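Long-range contacts in elongation factor G (Thermus thermophilus, PDB 2DY1), which binds GTP with a magnesium ion and probably acts as a GTP-hydrolysing elongation factor in the translocation step of protein synthesis: residues Ala13-Ala18 with Asp99-Ala104; Glu90-Leu95 with Trp119-Arg124; Val62-Ala67 with Leu79-Tyr84; Val103-Glu108 with Arg129-Thr134. All blocks are in the same frame, centred on the assembly; numbering follows the deposited sequence.

Interaction 1. Residues Ala13-Ala18 with Asp99-Ala104; sequences ALVGHA and DAALVA. With GTP (guanosine-5'-triphosphate), chain C.
Leu14 and Leu102 lie side by side and point the same way, with CD1 of Leu14 set against CG of Leu102 at 3.7 Å. Both hold CG anti to the backbone N (chi1 171° in each), which sets the two CG atoms alike on one face of the parallel sheet, where helix 22-32 packs on Leu14. On the opposite face Val15 and Val103 cross obliquely and touch through their CG2 methyls, 3.9 Å apart, while helix 113-124 covers both valines. The backbones between them form a regular parallel ladder: Ala13 N donates to Ala100 O, Leu102 N to Ala13 O at 2.8 Å, Val15 N to Leu102 O, and Ala104 N to Val15 O at 2.9 Å. After this last bond one water links the two chains, accepting from His17 N at 3.0 Å and donating to Ala104 O at 2.7 Å. Gly16 fits the first glycine of the P-loop (Walker A) motif. A CB on it would clash with Ala104 O. Ala18 CA comes within 3.2 Å of GTP O3G. Apolar groups on both faces and bonded amides between them imply a buried, largely apolar junction whose backbone polar groups are paired, directly before the phosphate-binding loop.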
loop_
_atom_site.group_PDB
_atom_site.type_symbol
_atom_site.label_atom_id
_atom_site.label_comp_id
_atom_site.label_asym_id
_atom_site.label_seq_id
_atom_site.Cartn_x
_atom_site.Cartn_y
_atom_site.Cartn_z
ATOM N N ALA A 13 -11.129 -1.932 12.858
ATOM C CA ALA A 13 -9.719 -1.723 12.473
ATOM C C ALA A 13 -9.253 -0.464 13.190
ATOM O O ALA A 13 -9.915 0.564 13.101
ATOM C CB ALA A 13 -9.588 -1.512 10.984
ATOM N N LEU A 14 -8.117 -0.557 13.877
ATOM C CA LEU A 14 -7.543 0.572 14.623
ATOM C C LEU A 14 -6.435 1.102 13.709
ATOM O O LEU A 14 -5.411 0.421 13.457
ATOM C CB LEU A 14 -6.983 0.059 15.951
ATOM C CG LEU A 14 -6.149 1.025 16.787
ATOM C CD1 LEU A 14 -6.931 2.303 17.086
ATOM C CD2 LEU A 14 -5.798 0.313 18.076
ATOM N N VAL A 15 -6.634 2.323 13.217
ATOM C CA VAL A 15 -5.721 2.940 12.260
ATOM C C VAL A 15 -5.354 4.332 12.725
ATOM O O VAL A 15 -5.929 4.842 13.687
ATOM C CB VAL A 15 -6.380 3.038 10.874
ATOM C CG1 VAL A 15 -6.617 1.626 10.319
ATOM C CG2 VAL A 15 -7.752 3.765 10.971
ATOM N N GLY A 16 -4.384 4.930 12.055
ATOM C CA GLY A 16 -3.974 6.277 12.433
ATOM C C GLY A 16 -2.509 6.488 12.092
ATOM O O GLY A 16 -1.800 5.544 11.779
ATOM N N HIS A 17 -2.059 7.729 12.152
ATOM C CA HIS A 17 -0.679 8.047 11.838
ATOM C C HIS A 17 0.285 7.291 12.719
ATOM O O HIS A 17 -0.010 6.953 13.868
ATOM C CB HIS A 17 -0.439 9.544 12.039
ATOM C CG HIS A 17 0.803 10.057 11.380
ATOM N ND1 HIS A 17 0.838 10.450 10.059
ATOM C CD2 HIS A 17 2.053 10.246 11.864
ATOM C CE1 HIS A 17 2.058 10.857 9.757
ATOM N NE2 HIS A 17 2.814 10.744 10.835
ATOM N N ALA A 18 1.474 7.066 12.176
ATOM C CA ALA A 18 2.508 6.375 12.907
ATOM C C ALA A 18 2.744 7.026 14.269
ATOM O O ALA A 18 2.881 8.249 14.373
ATOM C CB ALA A 18 3.796 6.389 12.086
ATOM N N ASP A 99 -15.712 -3.751 10.113
ATOM C CA ASP A 99 -16.984 -3.109 9.822
ATOM C C ASP A 99 -16.991 -1.648 10.286
ATOM O O ASP A 99 -17.991 -0.936 10.099
ATOM C CB ASP A 99 -18.144 -3.872 10.485
ATOM C CG ASP A 99 -18.258 -5.302 9.990
ATOM O OD1 ASP A 99 -17.840 -5.574 8.847
ATOM O OD2 ASP A 99 -18.780 -6.154 10.755
ATOM N N ALA A 100 -15.885 -1.195 10.881
ATOM C CA ALA A 100 -15.772 0.196 11.348
ATOM C C ALA A 100 -14.301 0.483 11.584
ATOM O O ALA A 100 -13.509 -0.446 11.782
ATOM C CB ALA A 100 -16.542 0.399 12.646
ATOM N N ALA A 101 -13.949 1.769 11.556
ATOM C CA ALA A 101 -12.571 2.175 11.792
ATOM C C ALA A 101 -12.483 3.008 13.069
ATOM O O ALA A 101 -13.285 3.910 13.276
ATOM C CB ALA A 101 -12.076 3.002 10.625
ATOM N N LEU A 102 -11.534 2.668 13.937
ATOM C CA LEU A 102 -11.267 3.434 15.158
ATOM C C LEU A 102 -9.983 4.154 14.771
ATOM O O LEU A 102 -8.957 3.516 14.537
ATOM C CB LEU A 102 -11.022 2.503 16.350
ATOM C CG LEU A 102 -10.516 3.174 17.640
ATOM C CD1 LEU A 102 -11.527 4.263 18.121
ATOM C CD2 LEU A 102 -10.344 2.109 18.748
ATOM N N VAL A 103 -10.037 5.477 14.716
ATOM C CA VAL A 103 -8.904 6.266 14.243
ATOM C C VAL A 103 -8.221 6.977 15.396
ATOM O O VAL A 103 -8.800 7.864 15.999
ATOM C CB VAL A 103 -9.410 7.311 13.191
ATOM C CG1 VAL A 103 -8.240 8.058 12.569
ATOM C CG2 VAL A 103 -10.251 6.595 12.090
ATOM N N ALA A 104 -6.988 6.561 15.712
ATOM C CA ALA A 104 -6.229 7.170 16.802
ATOM C C ALA A 104 -5.638 8.474 16.307
ATOM O O ALA A 104 -5.105 8.552 15.192
ATOM C CB ALA A 104 -5.091 6.250 17.251
HETATM P PG GTP C . 2.730 2.644 14.721
HETATM O O1G GTP C . 4.295 2.797 14.391
HETATM O O2G GTP C . 2.374 1.086 14.870
HETATM O O3G GTP C . 1.860 3.326 13.736
HETATM O O3B GTP C . 2.627 3.311 16.184
HETATM P PB GTP C . 1.390 3.129 17.190
HETATM O O1B GTP C . 0.283 4.006 16.743
HETATM O O2B GTP C . 1.098 1.687 17.368
HETATM O O3A GTP C . 1.963 3.806 18.527
HETATM P PA GTP C . 2.679 2.995 19.711
HETATM O O1A GTP C . 1.645 2.310 20.518
HETATM O O2A GTP C . 3.783 2.190 19.140
HETATM O "O5'" GTP C . 3.292 4.171 20.619
HETATM C "C5'" GTP C . 4.436 4.879 20.139
HETATM C "C4'" GTP C . 5.072 5.671 21.280
HETATM O "O4'" GTP C . 4.024 6.466 21.860
HETATM C "C3'" GTP C . 5.550 4.715 22.375
HETATM O "O3'" GTP C . 6.682 5.289 23.035
HETATM C "C2'" GTP C . 4.353 4.667 23.324
HETATM O "O2'" GTP C . 4.812 4.392 24.651
HETATM C "C1'" GTP C . 3.933 6.134 23.254
HETATM N N9 GTP C . 2.546 6.362 23.716
HETATM C C8 GTP C . 1.457 5.738 23.269
HETATM N N7 GTP C . 0.372 6.290 23.808
HETATM C C5 GTP C . 0.769 7.273 24.611
HETATM C C6 GTP C . 0.098 8.180 25.424
HETATM O O6 GTP C . -1.131 8.217 25.474
HETATM N N1 GTP C . 0.851 9.094 26.172
HETATM C C2 GTP C . 2.249 9.083 26.087
HETATM N N2 GTP C . 2.968 9.951 26.793
HETATM N N3 GTP C . 2.861 8.196 25.288
HETATM C C4 GTP C . 2.159 7.312 24.564
HETATM O O HOH W 1 -3.431 9.926 13.614
#

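Interaction 2. Residues Glu90-Leu95 with Trp119-Arg124; sequences EIRGAL and WTVAER
Val121 stands between Arg92 and Leu95 where helices 88-97 and 113-124 pack on the same face of the central sheet of the P-loop GTPase domain, the axes of the two short segments approaching to 10.1 Å at 37°. The apolar contact comes first: Leu95 CD1 meets Val121 CG1 at 3.6 Å, their chains slanting past each other, and Leu95 CD2 approaches Ala122 CB at 4.3 Å. Beneath them Leu95 reaches Ala13, Val15 and Ala101 of the strands, and Ala122 also packs on Ala101. The second kind of contact is aliphatic against polar: Arg92 runs extended from CG to NE, about at a right angle to Val121, and brings NE to 3.7 Å from Val121 CG2. An alanine in place of Arg92 would probably uncover Val121 CG2 and leave Arg377 O, which accepts from NH1, without that donor. Third, the like-charged guanidiniums of Arg92 and Arg124 meet, with no hydrogen bond across the helices. Their closeness probably costs some energy, which the bond from Arg92 to Arg377 may help offset. The guanidinium planes are 69° apart, and Arg124 NH2 sits over one face of the Arg92 group, 3.6 Å from its NH1.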
loop_
_atom_site.group_PDB
_atom_site.type_symbol
_atom_site.label_atom_id
_atom_site.label_comp_id
_atom_site.label_asym_id
_atom_site.label_seq_id
_atom_site.Cartn_x
_atom_site.Cartn_y
_atom_site.Cartn_z
ATOM N N GLU A 90 -1.119 -3.808 4.470
ATOM C CA GLU A 90 -1.721 -4.239 5.719
ATOM C C GLU A 90 -2.798 -3.293 6.213
ATOM O O GLU A 90 -3.809 -3.728 6.751
ATOM C CB GLU A 90 -0.624 -4.386 6.777
ATOM C CG GLU A 90 0.195 -5.655 6.615
ATOM C CD GLU A 90 -0.554 -6.873 7.127
ATOM O OE1 GLU A 90 -1.430 -7.402 6.409
ATOM O OE2 GLU A 90 -0.287 -7.287 8.269
ATOM N N ILE A 91 -2.577 -1.997 6.036
ATOM C CA ILE A 91 -3.565 -1.025 6.467
ATOM C C ILE A 91 -4.869 -1.218 5.699
ATOM O O ILE A 91 -5.950 -1.287 6.311
ATOM C CB ILE A 91 -3.060 0.417 6.263
ATOM C CG1 ILE A 91 -1.835 0.653 7.160
ATOM C CG2 ILE A 91 -4.171 1.433 6.652
ATOM C CD1 ILE A 91 -1.111 1.989 6.907
ATOM N N ARG A 92 -4.784 -1.293 4.378
ATOM C CA ARG A 92 -6.019 -1.446 3.598
ATOM C C ARG A 92 -6.661 -2.802 3.851
ATOM O O ARG A 92 -7.899 -2.913 3.894
ATOM C CB ARG A 92 -5.744 -1.180 2.114
ATOM C CG ARG A 92 -5.431 0.320 1.877
ATOM C CD ARG A 92 -5.358 0.697 0.429
ATOM N NE ARG A 92 -4.991 2.113 0.276
ATOM C CZ ARG A 92 -5.129 2.785 -0.862
ATOM N NH1 ARG A 92 -5.622 2.171 -1.927
ATOM N NH2 ARG A 92 -4.771 4.061 -0.936
ATOM N N GLY A 93 -5.834 -3.819 4.060
ATOM C CA GLY A 93 -6.366 -5.140 4.365
ATOM C C GLY A 93 -7.136 -5.140 5.684
ATOM O O GLY A 93 -8.181 -5.782 5.797
ATOM N N ALA A 94 -6.630 -4.438 6.700
ATOM C CA ALA A 94 -7.305 -4.381 8.001
ATOM C C ALA A 94 -8.643 -3.664 7.868
ATOM O O ALA A 94 -9.629 -4.095 8.453
ATOM C CB ALA A 94 -6.428 -3.672 9.039
ATOM N N LEU A 95 -8.676 -2.586 7.089
ATOM C CA LEU A 95 -9.923 -1.851 6.910
ATOM C C LEU A 95 -10.927 -2.713 6.136
ATOM O O LEU A 95 -12.119 -2.730 6.461
ATOM C CB LEU A 95 -9.652 -0.502 6.213
ATOM C CG LEU A 95 -8.993 0.518 7.166
ATOM C CD1 LEU A 95 -8.369 1.647 6.376
ATOM C CD2 LEU A 95 -10.020 1.036 8.182
ATOM N N TRP A 119 -8.447 7.484 6.991
ATOM C CA TRP A 119 -9.809 8.021 6.995
ATOM C C TRP A 119 -10.453 7.894 5.610
ATOM O O TRP A 119 -11.603 7.474 5.480
ATOM C CB TRP A 119 -9.770 9.493 7.408
ATOM C CG TRP A 119 -11.121 10.090 7.686
ATOM C CD1 TRP A 119 -11.943 10.736 6.803
ATOM C CD2 TRP A 119 -11.793 10.093 8.939
ATOM N NE1 TRP A 119 -13.090 11.142 7.439
ATOM C CE2 TRP A 119 -13.026 10.759 8.753
ATOM C CE3 TRP A 119 -11.474 9.601 10.210
ATOM C CZ2 TRP A 119 -13.941 10.940 9.795
ATOM C CZ3 TRP A 119 -12.381 9.779 11.247
ATOM C CH2 TRP A 119 -13.605 10.445 11.030
ATOM N N THR A 120 -9.693 8.248 4.581
ATOM C CA THR A 120 -10.183 8.195 3.206
ATOM C C THR A 120 -10.497 6.764 2.764
ATOM O O THR A 120 -11.516 6.520 2.121
ATOM C CB THR A 120 -9.147 8.808 2.242
ATOM O OG1 THR A 120 -9.001 10.200 2.536
ATOM C CG2 THR A 120 -9.602 8.651 0.798
ATOM N N VAL A 121 -9.614 5.831 3.100
ATOM C CA VAL A 121 -9.846 4.431 2.733
ATOM C C VAL A 121 -11.113 3.951 3.432
ATOM O O VAL A 121 -11.972 3.300 2.816
ATOM C CB VAL A 121 -8.651 3.550 3.146
ATOM C CG1 VAL A 121 -8.968 2.062 2.898
ATOM C CG2 VAL A 121 -7.428 3.978 2.342
ATOM N N ALA A 122 -11.257 4.299 4.713
ATOM C CA ALA A 122 -12.438 3.886 5.453
ATOM C C ALA A 122 -13.693 4.445 4.789
ATOM O O ALA A 122 -14.696 3.747 4.653
ATOM C CB ALA A 122 -12.353 4.371 6.916
ATOM N N GLU A 123 -13.627 5.715 4.393
ATOM C CA GLU A 123 -14.759 6.375 3.743
ATOM C C GLU A 123 -15.145 5.655 2.449
ATOM O O GLU A 123 -16.335 5.379 2.220
ATOM C CB GLU A 123 -14.402 7.843 3.474
ATOM C CG GLU A 123 -15.599 8.780 3.369
ATOM C CD GLU A 123 -15.220 10.230 3.642
ATOM O OE1 GLU A 123 -14.365 10.773 2.905
ATOM O OE2 GLU A 123 -15.768 10.824 4.599
ATOM N N ARG A 124 -14.155 5.322 1.620
ATOM C CA ARG A 124 -14.420 4.641 0.353
ATOM C C ARG A 124 -15.019 3.259 0.564
ATOM O O ARG A 124 -15.773 2.777 -0.271
ATOM C CB ARG A 124 -13.149 4.545 -0.504
ATOM C CG ARG A 124 -12.619 5.901 -0.979
ATOM C CD ARG A 124 -11.739 5.764 -2.221
ATOM N NE ARG A 124 -10.564 4.926 -1.993
ATOM C CZ ARG A 124 -9.307 5.359 -2.053
ATOM N NH1 ARG A 124 -9.053 6.629 -2.336
ATOM N NH2 ARG A 124 -8.301 4.521 -1.834
#

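Interaction 3. Residues Val62-Ala67 with Leu79-Tyr84; sequences VRTGVA and LDAPGY
Thr64 lies over the Asp80-Pro82 backbone, its CG2 3.6 Å from Asp80 O and its OG1 3.5 Å from Pro82 CD. With OG1 anti to the carbonyl carbon (chi1 -59°), the hydroxyl oxygen falls beside the proline ring, while CG2 reaches Leu79 CB at 4.0 Å. An alanine here would probably open a gap beside Leu79 CB and Pro82 CD, giving the proline ring less to pack against. Next along, Gly65 and Asp80 form an antiparallel hydrogen-bonded pair: Gly65 N donates to Asp80 O at 3.0 Å, and Asp80 N to Gly65 O at 2.9 Å. Val66 and Leu79 then make the non-hydrogen-bonded pair, side by side with Val66 CG2 3.9 Å from Leu79 CD2. Asp80 points to the other face, and its OD2 accepts from Thr49 OG1 and Thr23 OG1. Because Thr23 is a magnesium ligand, Asp80 belongs to the second shell of the metal; the sequence Asp80-Gly83 fits the DxxG switch motif of GTPases. This beta hairpin forms an edge of the central sheet, with strand 74-80 beside strand 9-16, helix 22-32 over Asp80 and Ala67, and helix 88-97 against Leu79, Ala81 and Pro82.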
loop_
_atom_site.group_PDB
_atom_site.type_symbol
_atom_site.label_atom_id
_atom_site.label_comp_id
_atom_site.label_asym_id
_atom_site.label_seq_id
_atom_site.Cartn_x
_atom_site.Cartn_y
_atom_site.Cartn_z
ATOM N N VAL A 62 4.565 -3.246 11.639
ATOM C CA VAL A 62 4.824 -3.600 10.248
ATOM C C VAL A 62 3.706 -4.513 9.750
ATOM O O VAL A 62 3.351 -4.484 8.568
ATOM C CB VAL A 62 6.178 -4.343 10.150
ATOM C CG1 VAL A 62 6.416 -4.891 8.739
ATOM C CG2 VAL A 62 7.289 -3.390 10.572
ATOM N N ARG A 63 3.178 -5.319 10.673
ATOM C CA ARG A 63 2.133 -6.283 10.355
ATOM C C ARG A 63 0.972 -6.156 11.312
ATOM O O ARG A 63 1.160 -6.094 12.532
ATOM C CB ARG A 63 2.683 -7.706 10.462
ATOM C CG ARG A 63 3.958 -7.979 9.639
ATOM C CD ARG A 63 3.741 -7.834 8.156
ATOM N NE ARG A 63 2.841 -8.885 7.669
ATOM C CZ ARG A 63 2.339 -8.925 6.435
ATOM N NH1 ARG A 63 2.640 -7.984 5.552
ATOM N NH2 ARG A 63 1.533 -9.925 6.081
ATOM N N THR A 64 -0.237 -6.104 10.757
ATOM C CA THR A 64 -1.433 -6.033 11.574
ATOM C C THR A 64 -1.503 -7.188 12.571
ATOM O O THR A 64 -1.232 -8.343 12.218
ATOM C CB THR A 64 -2.667 -6.114 10.665
ATOM O OG1 THR A 64 -2.616 -5.033 9.730
ATOM C CG2 THR A 64 -3.970 -6.061 11.483
ATOM N N GLY A 65 -1.849 -6.862 13.815
ATOM C CA GLY A 65 -2.014 -7.869 14.856
ATOM C C GLY A 65 -3.475 -7.920 15.277
ATOM O O GLY A 65 -4.143 -6.903 15.364
ATOM N N VAL A 66 -3.976 -9.125 15.517
ATOM C CA VAL A 66 -5.357 -9.296 15.958
ATOM C C VAL A 66 -5.413 -9.363 17.480
ATOM O O VAL A 66 -4.597 -10.042 18.127
ATOM C CB VAL A 66 -5.961 -10.597 15.365
ATOM C CG1 VAL A 66 -7.420 -10.735 15.813
ATOM C CG2 VAL A 66 -5.877 -10.559 13.835
ATOM N N ALA A 67 -6.324 -8.592 18.062
ATOM C CA ALA A 67 -6.559 -8.609 19.495
ATOM C C ALA A 67 -8.029 -8.988 19.659
ATOM O O ALA A 67 -8.913 -8.163 19.468
ATOM C CB ALA A 67 -6.288 -7.226 20.106
ATOM N N LEU A 79 -8.333 -4.996 15.102
ATOM C CA LEU A 79 -7.178 -5.203 14.219
ATOM C C LEU A 79 -6.255 -3.998 14.405
ATOM O O LEU A 79 -6.581 -2.894 13.981
ATOM C CB LEU A 79 -7.646 -5.314 12.770
ATOM C CG LEU A 79 -8.817 -6.298 12.595
ATOM C CD1 LEU A 79 -9.204 -6.394 11.121
ATOM C CD2 LEU A 79 -8.417 -7.678 13.116
ATOM N N ASP A 80 -5.096 -4.233 15.036
ATOM C CA ASP A 80 -4.121 -3.162 15.339
ATOM C C ASP A 80 -3.237 -3.047 14.099
ATOM O O ASP A 80 -2.337 -3.861 13.867
ATOM C CB ASP A 80 -3.322 -3.558 16.603
ATOM C CG ASP A 80 -2.244 -2.556 16.961
ATOM O OD1 ASP A 80 -2.352 -1.409 16.503
ATOM O OD2 ASP A 80 -1.293 -2.931 17.704
ATOM N N ALA A 81 -3.520 -2.036 13.297
ATOM C CA ALA A 81 -2.875 -1.860 11.997
ATOM C C ALA A 81 -1.674 -0.947 11.987
ATOM O O ALA A 81 -1.462 -0.190 12.940
ATOM C CB ALA A 81 -3.936 -1.309 10.996
ATOM N N PRO A 82 -0.880 -1.003 10.902
ATOM C CA PRO A 82 0.299 -0.146 10.775
ATOM C C PRO A 82 -0.118 1.316 10.685
ATOM O O PRO A 82 -1.284 1.663 10.419
ATOM C CB PRO A 82 0.917 -0.584 9.450
ATOM C CG PRO A 82 0.526 -2.038 9.343
ATOM C CD PRO A 82 -0.929 -1.985 9.799
ATOM N N GLY A 83 0.875 2.179 10.848
ATOM C CA GLY A 83 0.640 3.599 10.733
ATOM C C GLY A 83 1.332 4.150 9.484
ATOM O O GLY A 83 0.804 5.013 8.808
ATOM N N TYR A 84 2.507 3.626 9.148
ATOM C CA TYR A 84 3.238 4.148 7.997
ATOM C C TYR A 84 2.676 3.727 6.649
ATOM O O TYR A 84 2.250 2.577 6.479
ATOM C CB TYR A 84 4.709 3.721 8.063
ATOM C CG TYR A 84 5.530 4.469 9.087
ATOM C CD1 TYR A 84 6.073 3.815 10.186
ATOM C CD2 TYR A 84 5.773 5.835 8.938
ATOM C CE1 TYR A 84 6.851 4.494 11.129
ATOM C CE2 TYR A 84 6.547 6.525 9.874
ATOM C CZ TYR A 84 7.078 5.850 10.960
ATOM O OH TYR A 84 7.820 6.530 11.901
#

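Interaction 4. Residues Val103-Glu108 with Arg129-Thr134; sequences VAVSAE and RMVVVT
Met130 O accepts from Val103 N at 2.8 Å with an N-H...O angle of 168°, opening a ladder that ends with Ala107 N on Thr134 O, also at 2.8 Å. Between these, Val132 N bonds to Val103 O, Val105 N bonds to Val132 O, and Thr134 N bonds to Val105 O at 3.0 Å. On one face Val105 CG2 meets Val131 CG1 at 3.8 Å; beyond the strand, Ala107 CB meets Val133 CG1 at 3.7 Å. Val131 and Val133 both set CG1 anti to the backbone N (chi1 171° and 177°), which directs these methyls toward the neighbouring strand. The two strands are the ends of a beta-alpha-beta crossover through helix 113-124, which covers Val103 and Val105, as in the Rossmann-like sheet of P-loop GTPases. On the other face Val132 CG1 approaches Ala104 CA at 3.7 Å. Thr134 OG1 stands 3.5 Å from Ser106 CA but bonds to Ser20 O, tying the strand end to the GTP-binding loop. At the end of strand 103-106, Ser106 OG accepts from Glu108 N at 3.1 Å, an ST turn.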
loop_
_atom_site.group_PDB
_atom_site.type_symbol
_atom_site.label_atom_id
_atom_site.label_comp_id
_atom_site.label_asym_id
_atom_site.label_seq_id
_atom_site.Cartn_x
_atom_site.Cartn_y
_atom_site.Cartn_z
ATOM N N VAL A 103 -10.037 5.477 14.716
ATOM C CA VAL A 103 -8.904 6.266 14.243
ATOM C C VAL A 103 -8.221 6.977 15.396
ATOM O O VAL A 103 -8.800 7.864 15.999
ATOM C CB VAL A 103 -9.410 7.311 13.191
ATOM C CG1 VAL A 103 -8.240 8.058 12.569
ATOM C CG2 VAL A 103 -10.251 6.595 12.090
ATOM N N ALA A 104 -6.988 6.561 15.712
ATOM C CA ALA A 104 -6.229 7.170 16.802
ATOM C C ALA A 104 -5.638 8.474 16.307
ATOM O O ALA A 104 -5.105 8.552 15.192
ATOM C CB ALA A 104 -5.091 6.250 17.251
ATOM N N VAL A 105 -5.753 9.501 17.144
ATOM C CA VAL A 105 -5.225 10.824 16.826
ATOM C C VAL A 105 -4.483 11.332 18.061
ATOM O O VAL A 105 -5.055 11.439 19.144
ATOM C CB VAL A 105 -6.381 11.820 16.487
ATOM C CG1 VAL A 105 -5.840 13.266 16.351
ATOM C CG2 VAL A 105 -7.063 11.390 15.205
ATOM N N SER A 106 -3.199 11.645 17.903
ATOM C CA SER A 106 -2.413 12.177 19.017
ATOM C C SER A 106 -2.845 13.623 19.298
ATOM O O SER A 106 -2.954 14.427 18.372
ATOM C CB SER A 106 -0.921 12.154 18.646
ATOM O OG SER A 106 -0.193 13.043 19.472
ATOM N N ALA A 107 -3.088 13.948 20.564
ATOM C CA ALA A 107 -3.509 15.293 20.925
ATOM C C ALA A 107 -2.410 16.304 20.617
ATOM O O ALA A 107 -2.684 17.486 20.455
ATOM C CB ALA A 107 -3.876 15.355 22.403
ATOM N N GLU A 108 -1.176 15.832 20.521
ATOM C CA GLU A 108 -0.045 16.713 20.219
ATOM C C GLU A 108 -0.032 17.148 18.766
ATOM O O GLU A 108 0.240 18.300 18.442
ATOM C CB GLU A 108 1.292 16.007 20.388
ATOM C CG GLU A 108 1.681 15.467 21.703
ATOM C CD GLU A 108 3.169 15.660 21.902
ATOM O OE1 GLU A 108 3.548 16.608 22.622
ATOM O OE2 GLU A 108 3.958 14.886 21.313
ATOM N N ARG A 129 -16.819 5.636 11.344
ATOM C CA ARG A 129 -15.545 6.015 11.940
ATOM C C ARG A 129 -15.760 6.639 13.313
ATOM O O ARG A 129 -16.741 7.355 13.543
ATOM C CB ARG A 129 -14.809 7.032 11.059
ATOM C CG ARG A 129 -13.976 6.431 9.917
ATOM C CD ARG A 129 -14.162 7.265 8.659
ATOM N NE ARG A 129 -15.503 6.991 8.133
ATOM C CZ ARG A 129 -16.203 7.832 7.385
ATOM N NH1 ARG A 129 -15.699 9.020 7.061
ATOM N NH2 ARG A 129 -17.415 7.485 6.975
ATOM N N MET A 130 -14.859 6.317 14.236
ATOM C CA MET A 130 -14.858 6.873 15.593
ATOM C C MET A 130 -13.406 7.313 15.777
ATOM O O MET A 130 -12.515 6.714 15.195
ATOM C CB MET A 130 -15.228 5.786 16.622
ATOM C CG MET A 130 -14.850 6.044 18.062
ATOM S SD MET A 130 -15.264 4.554 19.057
ATOM C CE MET A 130 -17.032 4.695 18.968
ATOM N N VAL A 131 -13.180 8.379 16.539
ATOM C CA VAL A 131 -11.826 8.878 16.792
ATOM C C VAL A 131 -11.485 8.642 18.243
ATOM O O VAL A 131 -12.345 8.801 19.109
ATOM C CB VAL A 131 -11.758 10.418 16.581
ATOM C CG1 VAL A 131 -10.408 10.980 17.054
ATOM C CG2 VAL A 131 -11.974 10.754 15.108
ATOM N N VAL A 132 -10.243 8.249 18.522
ATOM C CA VAL A 132 -9.803 8.138 19.912
ATOM C C VAL A 132 -8.575 9.040 20.034
ATOM O O VAL A 132 -7.607 8.908 19.289
ATOM C CB VAL A 132 -9.499 6.660 20.373
ATOM C CG1 VAL A 132 -8.493 5.976 19.475
ATOM C CG2 VAL A 132 -9.016 6.676 21.827
ATOM N N VAL A 133 -8.649 9.998 20.955
ATOM C CA VAL A 133 -7.559 10.949 21.162
ATOM C C VAL A 133 -6.633 10.444 22.243
ATOM O O VAL A 133 -7.032 10.238 23.401
ATOM C CB VAL A 133 -8.115 12.323 21.561
ATOM C CG1 VAL A 133 -6.942 13.279 21.850
ATOM C CG2 VAL A 133 -8.998 12.863 20.437
ATOM N N THR A 134 -5.386 10.240 21.833
ATOM C CA THR A 134 -4.330 9.733 22.707
ATOM C C THR A 134 -3.320 10.814 23.061
ATOM O O THR A 134 -3.372 11.917 22.541
ATOM C CB THR A 134 -3.541 8.650 21.987
ATOM O OG1 THR A 134 -2.979 9.224 20.790
ATOM C CG2 THR A 134 -4.463 7.470 21.624
#

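Interactions 1, 3 and 4 are pairings within one sheet, ordered 65-71, 74-80, 9-16, 100-106, 129-134. Leu14 N lies 2.8 Å from Leu79 O, a probable hydrogen bond joining interactions 1 and 3, while interactions 1 and 4 share Val103 and Ala104. Interaction 2 packs its helices on this sheet: Leu95 CD2 is 3.7 Å from Ala101 CB of interaction 1, and Glu123 OE2 forms a salt bridge with Arg129 NH1 of interaction 4 at 3.1 Å. The strand ends converge on the nucleotide: the side chain of Asp80 is about 4 Å from the magnesium ion, and that of Thr134 about 4 Å from GTP, whereas in interaction 2 the side chain of Leu95 is about 13 Å from GTP.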